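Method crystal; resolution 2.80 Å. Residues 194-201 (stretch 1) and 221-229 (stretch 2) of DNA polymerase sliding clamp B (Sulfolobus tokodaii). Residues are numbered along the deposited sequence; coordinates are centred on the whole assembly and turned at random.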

# COMPACT_ATOMS: atom_id res chain seq x y z
N SER A 194 -46.23 -18.53 -25.05
CA SER A 194 -46.97 -19.64 -24.47
C SER A 194 -46.24 -20.19 -23.24
O SER A 194 -45.01 -20.19 -23.20
CB SER A 194 -47.17 -20.75 -25.50
OG SER A 194 -45.93 -21.26 -25.97
N PRO A 195 -47.00 -20.66 -22.24
CA PRO A 195 -46.41 -21.23 -21.03
C PRO A 195 -45.32 -22.24 -21.37
O PRO A 195 -45.57 -23.17 -22.14
CB PRO A 195 -47.60 -21.93 -20.37
CG PRO A 195 -48.78 -21.14 -20.81
CD PRO A 195 -48.47 -20.69 -22.21
N SER A 196 -44.13 -22.05 -20.82
CA SER A 196 -42.99 -22.91 -21.14
C SER A 196 -42.21 -23.30 -19.90
O SER A 196 -42.27 -22.63 -18.87
CB SER A 196 -42.07 -22.22 -22.15
OG SER A 196 -42.79 -21.83 -23.31
N LYS A 197 -41.45 -24.39 -20.01
CA LYS A 197 -40.68 -24.90 -18.88
C LYS A 197 -39.47 -25.71 -19.35
O LYS A 197 -39.57 -26.51 -20.29
CB LYS A 197 -41.56 -25.75 -17.97
CG LYS A 197 -40.79 -26.62 -16.99
CD LYS A 197 -41.62 -26.92 -15.75
CE LYS A 197 -42.97 -27.53 -16.11
NZ LYS A 197 -43.83 -27.72 -14.91
N ALA A 198 -38.34 -25.51 -18.70
CA ALA A 198 -37.12 -26.24 -19.03
C ALA A 198 -36.21 -26.35 -17.82
O ALA A 198 -36.35 -25.61 -16.84
CB ALA A 198 -36.39 -25.55 -20.17
N VAL A 199 -35.27 -27.29 -17.88
CA VAL A 199 -34.31 -27.50 -16.80
C VAL A 199 -32.89 -27.32 -17.33
O VAL A 199 -32.58 -27.75 -18.44
CB VAL A 199 -34.45 -28.90 -16.19
CG1 VAL A 199 -33.47 -29.08 -15.04
CG2 VAL A 199 -35.87 -29.14 -15.73
N TYR A 200 -32.03 -26.68 -16.54
CA TYR A 200 -30.65 -26.46 -16.94
C TYR A 200 -29.68 -26.71 -15.79
O TYR A 200 -30.06 -26.67 -14.62
CB TYR A 200 -30.46 -25.04 -17.46
CG TYR A 200 -31.41 -24.67 -18.57
CD1 TYR A 200 -32.57 -23.94 -18.31
CD2 TYR A 200 -31.17 -25.06 -19.88
CE1 TYR A 200 -33.44 -23.61 -19.32
CE2 TYR A 200 -32.04 -24.73 -20.90
CZ TYR A 200 -33.17 -24.00 -20.62
OH TYR A 200 -34.04 -23.67 -21.63
N SER A 201 -28.42 -26.98 -16.13
CA SER A 201 -27.38 -27.19 -15.14
C SER A 201 -27.09 -25.91 -14.37
O SER A 201 -26.87 -24.86 -14.97
CB SER A 201 -26.11 -27.71 -15.81
OG SER A 201 -25.05 -27.81 -14.87
N GLY A 221 -33.79 -16.09 -23.62
CA GLY A 221 -34.85 -16.78 -24.33
C GLY A 221 -34.79 -18.28 -24.11
O GLY A 221 -33.71 -18.86 -24.00
N PHE A 222 -35.96 -18.91 -24.06
CA PHE A 222 -36.04 -20.36 -23.92
C PHE A 222 -37.43 -20.86 -24.28
O PHE A 222 -38.32 -20.07 -24.60
CB PHE A 222 -35.66 -20.80 -22.51
CG PHE A 222 -36.70 -20.47 -21.47
CD1 PHE A 222 -37.56 -21.45 -21.00
CD2 PHE A 222 -36.80 -19.19 -20.95
CE1 PHE A 222 -38.51 -21.15 -20.04
CE2 PHE A 222 -37.75 -18.89 -20.00
CZ PHE A 222 -38.61 -19.87 -19.54
N GLY A 223 -37.62 -22.17 -24.21
CA GLY A 223 -38.91 -22.77 -24.50
C GLY A 223 -39.00 -24.15 -23.88
O GLY A 223 -38.13 -24.54 -23.11
N ASN A 224 -40.06 -24.89 -24.20
CA ASN A 224 -40.25 -26.22 -23.64
C ASN A 224 -39.13 -27.18 -23.99
O ASN A 224 -39.03 -27.66 -25.12
CB ASN A 224 -41.60 -26.80 -24.06
CG ASN A 224 -42.71 -26.43 -23.10
OD1 ASN A 224 -43.07 -25.26 -22.98
ND2 ASN A 224 -43.27 -27.43 -22.43
N ASN A 225 -38.28 -27.46 -23.01
CA ASN A 225 -37.20 -28.43 -23.18
C ASN A 225 -36.31 -28.14 -24.39
O ASN A 225 -35.83 -29.06 -25.05
CB ASN A 225 -37.76 -29.85 -23.26
CG ASN A 225 -38.51 -30.25 -22.00
OD1 ASN A 225 -38.31 -29.67 -20.93
ND2 ASN A 225 -39.38 -31.25 -22.12
N ILE A 226 -36.09 -26.86 -24.67
CA ILE A 226 -35.18 -26.44 -25.73
C ILE A 226 -34.07 -25.57 -25.14
O ILE A 226 -34.24 -25.00 -24.06
CB ILE A 226 -35.91 -25.66 -26.83
CG1 ILE A 226 -36.34 -24.28 -26.33
CG2 ILE A 226 -37.11 -26.45 -27.35
CD1 ILE A 226 -36.99 -23.42 -27.39
N PRO A 227 -32.93 -25.47 -25.84
CA PRO A 227 -31.79 -24.68 -25.36
C PRO A 227 -32.17 -23.25 -25.00
O PRO A 227 -33.06 -22.67 -25.62
CB PRO A 227 -30.84 -24.69 -26.56
CG PRO A 227 -31.16 -25.95 -27.28
CD PRO A 227 -32.64 -26.14 -27.12
N MET A 228 -31.50 -22.70 -24.00
CA MET A 228 -31.72 -21.32 -23.58
C MET A 228 -30.67 -20.41 -24.22
O MET A 228 -29.50 -20.76 -24.31
CB MET A 228 -31.65 -21.19 -22.06
CG MET A 228 -31.62 -19.75 -21.56
SD MET A 228 -31.34 -19.62 -19.78
CE MET A 228 -32.92 -20.18 -19.13
N LYS A 229 -31.11 -19.24 -24.67
CA LYS A 229 -30.23 -18.29 -25.33
C LYS A 229 -30.08 -17.01 -24.51
O LYS A 229 -31.06 -16.36 -24.18
CB LYS A 229 -30.78 -17.95 -26.72
CG LYS A 229 -29.98 -16.91 -27.48
CD LYS A 229 -30.68 -16.54 -28.78
CE LYS A 229 -29.87 -15.55 -29.60
NZ LYS A 229 -30.57 -15.19 -30.86
O HOH W 1 -35.41 -29.25 -19.97

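The apolar centre of this contact is formed by Ala198 and Tyr200 from the strand 196-201, and by Phe222 and Met228 from the second stretch. All four are buried, and each directs its CA-to-CB bond toward the other stretch. Tyr200 has the largest area covered by the partner stretch. Tyr200 CE1 lies 3.5 Å from Met228 CE. Met228 SD sits 4.8 Å from the centroid of the Tyr200 ring, a sulfur-aromatic contact 20° off the ring normal. Tyr200 CZ approaches Phe222 CB at 4.5 Å, and Ala198 CB approaches Phe222 CD1 at 4.3 Å. The Phe222 ring turns an edge to the backbone of the first strand, with Phe222 CE1 4.2 Å from Ser196 O. Nearby, Ser196 CB packs 4.0 Å from Gly223 CA.

Tyr200 also carries a polar group into this centre. Tyr200 OH donates a hydrogen bond to Ile226 O at 2.8 Å, and the acceptor lies near the ring plane. A buried hydroxyl is thereby satisfied by a backbone carbonyl.

Farther out, a type II beta turn runs from Gly223 to Ile226. Its Ile226 N to Gly223 O hydrogen bond is weak, at 3.5 Å. The turn packs against Lys197 and Ala198. Asn225 N donates to Lys197 O at 3.2 Å, with an angle of 151° at the hydrogen. Lys197 O also receives a CA-H...O contact from Asn224 CA at 3.4 Å. Ala198 CB lies 3.6 Å from Gly223 O. The strand through Phe222 and the strand through Met228 run at 101° and 78° to strand 196-201, measured between N-to-C directions.

At the polar edge, a water accepts from Val199 N at 2.9 Å and donates to Asn225 OD1 at 3.1 Å, bridging the stretches. Lys197 points its CA-to-CB bond away and contributes through its backbone. Ser196 OG donates within its own stretch to Ser194 O at 2.8 Å.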